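Local coordinates for probable alginate O-acetylase AlgJ (Pseudomonas putida, PDB 4O8V), which probably transfers acetyl groups to the O-2 and O-3 positions of mannuronate residues in alginate, as part of an inner-membrane complex, at residues A[104-109]-A[121-126]; A[110-115]-A[128-133]; A[115-120]-A[223-228]. One frame throughout, in Å; residues are numbered along the deposited sequence. Where two conformers were deposited one is given.

Contact 1 of 3, residues A[104-109]-A[121-126]; sequences APMEQA and THWTPM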
loop_
_atom_site.group_PDB
_atom_site.type_symbol
_atom_site.label_atom_id
_atom_site.label_comp_id
_atom_site.label_asym_id
_atom_site.label_seq_id
_atom_site.Cartn_x
_atom_site.Cartn_y
_atom_site.Cartn_z
ATOM N N ALA A 104 10.622 -8.234 4.480
ATOM C CA ALA A 104 11.569 -9.339 4.270
ATOM C C ALA A 104 11.408 -9.991 2.878
ATOM O O ALA A 104 12.403 -10.152 2.166
ATOM C CB ALA A 104 11.443 -10.383 5.376
ATOM N N PRO A 105 10.170 -10.338 2.461
ATOM C CA PRO A 105 10.145 -10.900 1.107
ATOM C C PRO A 105 10.494 -9.902 0.000
ATOM O O PRO A 105 11.161 -10.317 -0.958
ATOM C CB PRO A 105 8.701 -11.417 0.959
ATOM C CG PRO A 105 7.905 -10.721 2.028
ATOM C CD PRO A 105 8.869 -10.471 3.147
HETATM N N MSE A 106 10.086 -8.634 0.096
HETATM C CA MSE A 106 10.476 -7.694 -0.963
HETATM C C MSE A 106 12.000 -7.534 -1.030
HETATM O O MSE A 106 12.581 -7.468 -2.113
HETATM C CB MSE A 106 9.794 -6.345 -0.768
HETATM C CG MSE A 106 8.317 -6.482 -1.033
HETATM SE SE MSE A 106 7.343 -4.794 -0.846
HETATM C CE MSE A 106 7.802 -3.985 -2.604
ATOM N N GLU A 107 12.642 -7.487 0.131
ATOM C CA GLU A 107 14.098 -7.400 0.180
ATOM C C GLU A 107 14.762 -8.616 -0.450
ATOM O O GLU A 107 15.745 -8.487 -1.197
ATOM C CB GLU A 107 14.567 -7.237 1.620
ATOM C CG GLU A 107 15.099 -5.855 1.927
ATOM C CD GLU A 107 16.059 -5.866 3.096
ATOM O OE1 GLU A 107 15.896 -6.731 3.988
ATOM O OE2 GLU A 107 16.983 -5.021 3.118
ATOM N N GLN A 108 14.252 -9.801 -0.121
ATOM C CA GLN A 108 14.742 -11.047 -0.714
ATOM C C GLN A 108 14.672 -10.931 -2.236
ATOM O O GLN A 108 15.602 -11.316 -2.956
ATOM C CB GLN A 108 13.918 -12.246 -0.208
ATOM C CG GLN A 108 14.370 -13.628 -0.703
ATOM C CD GLN A 108 13.483 -14.768 -0.183
ATOM O OE1 GLN A 108 12.252 -14.677 -0.196
ATOM N NE2 GLN A 108 14.115 -15.840 0.286
ATOM N N ALA A 109 13.579 -10.344 -2.717
ATOM C CA ALA A 109 13.287 -10.307 -4.152
ATOM C C ALA A 109 14.136 -9.304 -4.968
ATOM O O ALA A 109 14.132 -9.350 -6.201
ATOM C CB ALA A 109 11.785 -9.995 -4.365
ATOM N N THR A 121 7.248 6.470 -7.151
ATOM C CA THR A 121 7.061 6.046 -5.766
ATOM C C THR A 121 6.695 4.568 -5.640
ATOM O O THR A 121 6.860 3.975 -4.574
ATOM C CB THR A 121 5.940 6.855 -5.057
ATOM O OG1 THR A 121 4.705 6.619 -5.734
ATOM C CG2 THR A 121 6.272 8.338 -5.060
ATOM N N HIS A 122 6.179 3.970 -6.710
ATOM C CA HIS A 122 5.473 2.695 -6.556
ATOM C C HIS A 122 6.320 1.441 -6.728
ATOM O O HIS A 122 7.372 1.453 -7.362
ATOM C CB HIS A 122 4.303 2.631 -7.539
ATOM C CG HIS A 122 3.251 3.662 -7.262
ATOM N ND1 HIS A 122 3.127 4.822 -7.998
ATOM C CD2 HIS A 122 2.300 3.717 -6.298
ATOM C CE1 HIS A 122 2.124 5.538 -7.510
ATOM N NE2 HIS A 122 1.613 4.896 -6.470
ATOM N N TRP A 123 5.835 0.336 -6.173
ATOM C CA TRP A 123 6.412 -0.948 -6.515
ATOM C C TRP A 123 6.251 -1.241 -8.006
ATOM O O TRP A 123 5.326 -0.758 -8.666
ATOM C CB TRP A 123 5.786 -2.078 -5.682
ATOM C CG TRP A 123 4.273 -2.046 -5.540
ATOM C CD1 TRP A 123 3.346 -1.529 -6.417
ATOM C CD2 TRP A 123 3.526 -2.620 -4.454
ATOM N NE1 TRP A 123 2.061 -1.743 -5.921
ATOM C CE2 TRP A 123 2.151 -2.405 -4.721
ATOM C CE3 TRP A 123 3.893 -3.278 -3.271
ATOM C CZ2 TRP A 123 1.134 -2.828 -3.840
ATOM C CZ3 TRP A 123 2.876 -3.706 -2.401
ATOM C CH2 TRP A 123 1.515 -3.462 -2.694
ATOM N N THR A 124 7.190 -2.018 -8.532
ATOM C CA THR A 124 7.066 -2.629 -9.845
ATOM C C THR A 124 6.040 -3.750 -9.819
ATOM O O THR A 124 5.667 -4.230 -8.745
ATOM C CB THR A 124 8.412 -3.242 -10.319
ATOM O OG1 THR A 124 8.748 -4.346 -9.464
ATOM C CG2 THR A 124 9.547 -2.178 -10.328
ATOM N N PRO A 125 5.590 -4.181 -10.999
ATOM C CA PRO A 125 4.667 -5.316 -11.008
ATOM C C PRO A 125 5.243 -6.556 -10.316
ATOM O O PRO A 125 4.507 -7.262 -9.623
ATOM C CB PRO A 125 4.449 -5.567 -12.489
ATOM C CG PRO A 125 4.668 -4.230 -13.116
ATOM C CD PRO A 125 5.736 -3.581 -12.339
HETATM N N MSE A 126 6.535 -6.826 -10.501
HETATM C CA MSE A 126 7.138 -7.934 -9.781
HETATM C C MSE A 126 7.127 -7.692 -8.269
HETATM O O MSE A 126 6.886 -8.626 -7.491
HETATM C CB MSE A 126 8.569 -8.188 -10.275
HETATM C CG MSE A 126 9.190 -9.434 -9.691
HETATM SE SE MSE A 126 10.297 -9.075 -8.101
HETATM C CE MSE A 126 11.889 -8.335 -8.977
#
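Met106, a selenomethionine on the helix 103-109, reaches across to Trp123 with its terminal methyl alone. CE arrives at the rim of the indole, close to the ring plane, and lies 4.0 Å from Trp123 CE3. The same methyl is 4.1 Å from Trp123 CB, so it sits in the corner between the six-membered ring and the stem that carries it. The two side chains run at about a right angle. Met106 is straight as far as SE and then bends, chi3 79°, which turns CE into that corner.

A second apolar meeting joins Ala109 to Met126, also selenomethionine. Ala109 CB points at the other segment and comes within 4.1 Å of Met126 SE, while Met126 CE lies 3.7 Å from the backbone Ala109 O. Met126 begins with CG anti to its backbone N, chi1 -173°, and folds back over its last two torsions.

Between the two pairs the chain of this SGNH hydrolase-like domain passes from the loop that carries the presumed catalytic His122 into helix 125-141, with Thr124 as N-cap, its OG1 bonded to the N of Gly127. His122, by similarity the proton acceptor, immediately precedes Trp123. The indole NE1 is hydrogen-bonded to Tyr219 O, beside the presumed nucleophile Ser218. Val115 and Val130 also touch Ala109, and Phe116 packs on Met106.

Contact 2 of 3, residues A[110-115]-A[128-133]; sequences KARGQV and AEVAAQ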
loop_
_atom_site.group_PDB
_atom_site.type_symbol
_atom_site.label_atom_id
_atom_site.label_comp_id
_atom_site.label_asym_id
_atom_site.label_seq_id
_atom_site.Cartn_x
_atom_site.Cartn_y
_atom_site.Cartn_z
ATOM N N LYS A 110 14.869 -8.417 -4.305
ATOM C CA LYS A 110 15.748 -7.481 -5.033
ATOM C C LYS A 110 16.782 -8.181 -5.940
ATOM O O LYS A 110 17.240 -7.607 -6.940
ATOM C CB LYS A 110 16.486 -6.557 -4.051
ATOM C CG LYS A 110 15.576 -5.595 -3.298
ATOM C CD LYS A 110 16.317 -4.889 -2.182
ATOM C CE LYS A 110 17.381 -3.937 -2.707
ATOM N NZ LYS A 110 18.171 -3.313 -1.609
ATOM N N ALA A 111 17.154 -9.403 -5.595
ATOM C CA ALA A 111 18.132 -10.133 -6.408
ATOM C C ALA A 111 17.592 -10.446 -7.805
ATOM O O ALA A 111 18.365 -10.585 -8.763
ATOM C CB ALA A 111 18.552 -11.398 -5.707
ATOM N N ARG A 112 16.267 -10.546 -7.923
ATOM C CA ARG A 112 15.624 -10.878 -9.190
ATOM C C ARG A 112 15.510 -9.680 -10.139
ATOM O O ARG A 112 15.462 -9.846 -11.361
ATOM C CB ARG A 112 14.209 -11.460 -8.930
ATOM C CG ARG A 112 14.200 -12.757 -8.124
ATOM C CD ARG A 112 12.830 -12.975 -7.477
ATOM N NE ARG A 112 11.759 -13.048 -8.465
ATOM C CZ ARG A 112 10.464 -13.121 -8.160
ATOM N NH1 ARG A 112 10.086 -13.125 -6.888
ATOM N NH2 ARG A 112 9.548 -13.194 -9.123
ATOM N N GLY A 113 15.451 -8.478 -9.574
ATOM C CA GLY A 113 15.244 -7.274 -10.349
ATOM C C GLY A 113 14.657 -6.202 -9.449
ATOM O O GLY A 113 14.606 -6.381 -8.234
ATOM N N GLN A 114 14.242 -5.087 -10.039
ATOM C CA GLN A 114 13.705 -3.979 -9.265
ATOM C C GLN A 114 12.357 -4.362 -8.647
ATOM O O GLN A 114 11.457 -4.829 -9.357
ATOM C CB GLN A 114 13.543 -2.738 -10.136
ATOM C CG GLN A 114 14.898 -2.100 -10.466
ATOM C CD GLN A 114 14.772 -0.819 -11.261
ATOM O OE1 GLN A 114 15.552 -0.581 -12.175
ATOM N NE2 GLN A 114 13.820 0.039 -10.883
ATOM N N VAL A 115 12.226 -4.136 -7.342
ATOM C CA VAL A 115 10.944 -4.347 -6.670
ATOM C C VAL A 115 10.221 -3.003 -6.477
ATOM O O VAL A 115 9.028 -2.980 -6.206
ATOM C CB VAL A 115 11.127 -5.110 -5.321
ATOM C CG1 VAL A 115 11.791 -6.504 -5.557
ATOM C CG2 VAL A 115 11.906 -4.312 -4.299
ATOM N N ALA A 128 4.975 -5.875 -6.533
ATOM C CA ALA A 128 3.605 -6.022 -6.036
ATOM C C ALA A 128 3.214 -7.509 -5.972
ATOM O O ALA A 128 2.475 -7.946 -5.103
ATOM C CB ALA A 128 2.636 -5.224 -6.915
ATOM N N GLU A 129 3.756 -8.301 -6.880
ATOM C CA GLU A 129 3.423 -9.708 -6.931
ATOM C C GLU A 129 4.036 -10.436 -5.724
ATOM O O GLU A 129 3.402 -11.315 -5.132
ATOM C CB GLU A 129 3.910 -10.299 -8.261
ATOM C CG GLU A 129 3.681 -11.791 -8.418
ATOM C CD GLU A 129 4.270 -12.307 -9.712
ATOM O OE1 GLU A 129 5.502 -12.518 -9.771
ATOM O OE2 GLU A 129 3.504 -12.465 -10.683
ATOM N N VAL A 130 5.274 -10.081 -5.378
ATOM C CA VAL A 130 5.919 -10.593 -4.176
ATOM C C VAL A 130 5.083 -10.272 -2.931
ATOM O O VAL A 130 4.837 -11.160 -2.091
ATOM C CB VAL A 130 7.348 -10.020 -4.031
ATOM C CG1 VAL A 130 7.932 -10.360 -2.666
ATOM C CG2 VAL A 130 8.223 -10.562 -5.145
ATOM N N ALA A 131 4.606 -9.030 -2.841
ATOM C CA ALA A 131 3.749 -8.616 -1.720
ATOM C C ALA A 131 2.460 -9.439 -1.704
ATOM O O ALA A 131 2.061 -9.979 -0.656
ATOM C CB ALA A 131 3.441 -7.108 -1.790
ATOM N N ALA A 132 1.809 -9.577 -2.853
ATOM C CA ALA A 132 0.591 -10.401 -2.921
ATOM C C ALA A 132 0.846 -11.843 -2.497
ATOM O O ALA A 132 0.005 -12.463 -1.830
ATOM C CB ALA A 132 -0.003 -10.377 -4.326
ATOM N N GLN A 133 1.988 -12.402 -2.881
ATOM C CA GLN A 133 2.262 -13.765 -2.488
ATOM C C GLN A 133 2.466 -13.894 -0.978
ATOM O O GLN A 133 2.028 -14.894 -0.380
ATOM C CB GLN A 133 3.480 -14.329 -3.248
ATOM C CG GLN A 133 3.094 -14.833 -4.623
ATOM C CD GLN A 133 4.271 -15.031 -5.551
ATOM O OE1 GLN A 133 5.348 -14.470 -5.341
ATOM N NE2 GLN A 133 4.063 -15.817 -6.600
#
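Arg112 brings its guanidinium up to the first turns of helix 125-141, in a partly buried contact between a helix and the loop that leaves helix 103-109. It joins a small apolar touch to a loose pairing of charges. Arg112 NH1 lies 3.6 Å from Val130 CG2, the methyl approaching the guanidinium obliquely, and the two side chains slide past each other in opposite directions. Arg112 NH2 faces Glu129 OE1 at 4.2 Å, beyond salt-bridge distance, with the oxygen near the guanidinium plane at its edge. The guanidinium and carboxylate planes differ by only 21°, although the side chains cross at about a right angle.

Torsions account for both approaches. In Arg112 the bend at chi3, 59°, turns the guanidinium from a path along the helix to one across it, toward Val130 and Glu129. Glu129 starts with CG anti to its backbone N, chi1 177°, and stays extended beyond it, bringing the carboxylate to the guanidinium edge.

The surroundings are those of the SGNH hydrolase-like domain, in which a loop joins helix 103-109 to helix 125-141. Glu129 has a stronger partner on its other oxygen, for OE2 forms a salt bridge with Arg189 of strand 184-193; the attraction of Arg112 is therefore probably a secondary one. Val130 also touches Pro105 and Ala109 on helix 103-109, which makes it a point where both the helix and the loop following it meet helix 125-141.

Contact 3 of 3, residues A[115-120]-A[223-228]; sequences VFLRTD and PHWNFL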
loop_
_atom_site.group_PDB
_atom_site.type_symbol
_atom_site.label_atom_id
_atom_site.label_comp_id
_atom_site.label_asym_id
_atom_site.label_seq_id
_atom_site.Cartn_x
_atom_site.Cartn_y
_atom_site.Cartn_z
ATOM N N VAL A 115 12.226 -4.136 -7.342
ATOM C CA VAL A 115 10.944 -4.347 -6.670
ATOM C C VAL A 115 10.221 -3.003 -6.477
ATOM O O VAL A 115 9.028 -2.980 -6.206
ATOM C CB VAL A 115 11.127 -5.110 -5.321
ATOM C CG1 VAL A 115 11.791 -6.504 -5.557
ATOM C CG2 VAL A 115 11.906 -4.312 -4.299
ATOM N N PHE A 116 10.942 -1.891 -6.656
ATOM C CA PHE A 116 10.343 -0.560 -6.861
ATOM C C PHE A 116 10.908 0.050 -8.140
ATOM O O PHE A 116 12.028 -0.298 -8.558
ATOM C CB PHE A 116 10.646 0.422 -5.709
ATOM C CG PHE A 116 9.850 0.178 -4.452
ATOM C CD1 PHE A 116 10.244 -0.806 -3.556
ATOM C CD2 PHE A 116 8.758 0.983 -4.143
ATOM C CE1 PHE A 116 9.543 -1.027 -2.399
ATOM C CE2 PHE A 116 8.047 0.775 -2.980
ATOM C CZ PHE A 116 8.434 -0.232 -2.107
ATOM N N LEU A 117 10.157 0.968 -8.741
ATOM C CA LEU A 117 10.635 1.728 -9.904
ATOM C C LEU A 117 11.719 2.716 -9.478
ATOM O O LEU A 117 11.692 3.207 -8.357
ATOM C CB LEU A 117 9.474 2.484 -10.565
ATOM C CG LEU A 117 8.391 1.623 -11.229
ATOM C CD1 LEU A 117 7.121 2.420 -11.359
ATOM C CD2 LEU A 117 8.831 1.190 -12.577
ATOM N N ARG A 118 12.662 3.005 -10.367
ATOM C CA ARG A 118 13.730 3.979 -10.067
ATOM C C ARG A 118 13.231 5.441 -9.918
ATOM O O ARG A 118 13.695 6.172 -9.032
ATOM C CB ARG A 118 14.822 3.884 -11.153
ATOM C CG ARG A 118 15.970 4.904 -11.025
ATOM C CD ARG A 118 17.103 4.605 -12.031
ATOM N NE ARG A 118 16.591 4.277 -13.353
ATOM C CZ ARG A 118 16.157 5.169 -14.235
ATOM N NH1 ARG A 118 16.192 6.464 -13.950
ATOM N NH2 ARG A 118 15.694 4.762 -15.412
ATOM N N THR A 119 12.281 5.862 -10.757
ATOM C CA THR A 119 11.863 7.261 -10.794
ATOM C C THR A 119 10.434 7.502 -10.315
ATOM O O THR A 119 9.871 8.574 -10.520
ATOM C CB THR A 119 11.987 7.830 -12.204
ATOM O OG1 THR A 119 10.994 7.237 -13.050
ATOM C CG2 THR A 119 13.393 7.544 -12.772
ATOM N N ASP A 120 9.856 6.501 -9.668
ATOM C CA ASP A 120 8.436 6.536 -9.299
ATOM C C ASP A 120 8.303 6.063 -7.848
ATOM O O ASP A 120 9.171 5.345 -7.358
ATOM C CB ASP A 120 7.652 5.648 -10.275
ATOM C CG ASP A 120 6.123 5.737 -10.111
ATOM O OD1 ASP A 120 5.579 5.078 -9.197
ATOM O OD2 ASP A 120 5.479 6.439 -10.937
ATOM N N PRO A 223 -3.704 0.175 -12.261
ATOM C CA PRO A 223 -3.579 -1.088 -12.996
ATOM C C PRO A 223 -2.126 -1.426 -13.376
ATOM O O PRO A 223 -1.810 -2.604 -13.572
ATOM C CB PRO A 223 -4.414 -0.844 -14.265
ATOM C CG PRO A 223 -5.412 0.204 -13.870
ATOM C CD PRO A 223 -4.642 1.102 -12.926
ATOM N N HIS A 224 -1.255 -0.426 -13.482
ATOM C CA HIS A 224 0.111 -0.698 -13.952
ATOM C C HIS A 224 0.865 -1.675 -13.039
ATOM O O HIS A 224 1.718 -2.417 -13.514
ATOM C CB HIS A 224 0.941 0.600 -14.068
ATOM C CG HIS A 224 0.646 1.426 -15.285
ATOM N ND1 HIS A 224 0.389 0.882 -16.523
ATOM C CD2 HIS A 224 0.613 2.770 -15.454
ATOM C CE1 HIS A 224 0.185 1.852 -17.398
ATOM N NE2 HIS A 224 0.308 3.008 -16.771
ATOM N N TRP A 225 0.576 -1.668 -11.736
ATOM C CA TRP A 225 1.328 -2.521 -10.807
ATOM C C TRP A 225 0.650 -3.891 -10.664
ATOM O O TRP A 225 1.222 -4.800 -10.069
ATOM C CB TRP A 225 1.496 -1.839 -9.434
ATOM C CG TRP A 225 1.597 -0.321 -9.535
ATOM C CD1 TRP A 225 0.888 0.614 -8.813
ATOM C CD2 TRP A 225 2.433 0.422 -10.442
ATOM N NE1 TRP A 225 1.255 1.897 -9.210
ATOM C CE2 TRP A 225 2.182 1.799 -10.218
ATOM C CE3 TRP A 225 3.360 0.056 -11.429
ATOM C CZ2 TRP A 225 2.824 2.804 -10.946
ATOM C CZ3 TRP A 225 3.997 1.055 -12.147
ATOM C CH2 TRP A 225 3.723 2.412 -11.911
ATOM N N ASN A 226 -0.553 -4.008 -11.229
ATOM C CA ASN A 226 -1.350 -5.247 -11.237
ATOM C C ASN A 226 -1.464 -5.901 -9.862
ATOM O O ASN A 226 -1.459 -7.132 -9.759
ATOM C CB ASN A 226 -0.766 -6.276 -12.233
ATOM C CG ASN A 226 -1.793 -7.340 -12.651
ATOM O OD1 ASN A 226 -2.953 -7.027 -12.914
ATOM N ND2 ASN A 226 -1.375 -8.606 -12.669
ATOM N N PHE A 227 -1.550 -5.096 -8.800
ATOM C CA PHE A 227 -1.639 -5.665 -7.458
ATOM C C PHE A 227 -2.952 -6.435 -7.268
ATOM O O PHE A 227 -2.955 -7.512 -6.651
ATOM C CB PHE A 227 -1.497 -4.574 -6.402
ATOM C CG PHE A 227 -1.398 -5.089 -4.989
ATOM C CD1 PHE A 227 -0.565 -6.148 -4.670
ATOM C CD2 PHE A 227 -2.147 -4.489 -3.969
ATOM C CE1 PHE A 227 -0.463 -6.595 -3.366
ATOM C CE2 PHE A 227 -2.039 -4.928 -2.660
ATOM C CZ PHE A 227 -1.211 -5.984 -2.357
ATOM N N LEU A 228 -4.055 -5.897 -7.792
ATOM C CA LEU A 228 -5.330 -6.625 -7.730
ATOM C C LEU A 228 -5.220 -8.017 -8.362
ATOM O O LEU A 228 -5.649 -9.025 -7.787
ATOM C CB LEU A 228 -6.446 -5.845 -8.432
ATOM C CG LEU A 228 -7.827 -6.503 -8.380
ATOM C CD1 LEU A 228 -8.272 -6.594 -6.945
ATOM C CD2 LEU A 228 -8.791 -5.673 -9.180
#
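Leu117 and Trp225 supply the apolar part of this buried contact. The methyl CD1 of Leu117 approaches the far end of the indole obliquely, 3.4 Å from Trp225 CH2 and 3.5 Å from Trp225 CZ3, a close fit for carbon against carbon. The side chains cross at about a right angle, and the CD1 branch does the touching. The first torsion of Leu117 sets CG beside its backbone N, and the second, 159°, then swings CD1 out toward the ring. On the tryptophan, chi1 is -32°, well short of a staggered value, which suggests that the packed surroundings fix the position of the indole.

Asp120 adds a looser approach: OD1 lies 4.0 Å from Trp225 CZ2, again obliquely to the ring, and the carboxylate plane stands 60° from that of the indole. This is a van der Waals approach of an oxygen to the aromatic group, and the firmer ties of the carboxylate run to other residues: OD1 is hydrogen-bonded to His122 ND1, and OD2 accepts a bond from Asp165 N. One carboxylate oxygen thus holds the histidine while the other is secured by a backbone NH.

Ring stacking completes the surroundings, since Trp225 also stacks on His122, whose NE2 is hydrogen-bonded to Ser218 OG. Leucine, aspartate and tryptophan therefore gather beside a chain of bonds from Asp120 through His122 to Ser218, which by similarity form the Ser-His-Asp catalytic triad of an SGNH hydrolase-like active site.

The three contacts show how one continuous piece of chain can be anchored several times over. The contacts cross along the sequence: all three first segments precede all three second ones, and 223-228 arrives about ninety residues after 128-133. Contacts 1 and 2 have centres about 4 Å apart and both use helix 125-141; contact 3 lies about 9 to 10 Å from either and shares Val115 with contact 2. A backbone hydrogen bond from Thr124 N to Val115 O and a probable one from Leu117 N to His122 O tie the strips together. The loop bearing the presumed catalytic Asp120 and His122 joins helices 103-109 and 125-141, which touch through contact 1, and meets 223-228 in contact 3.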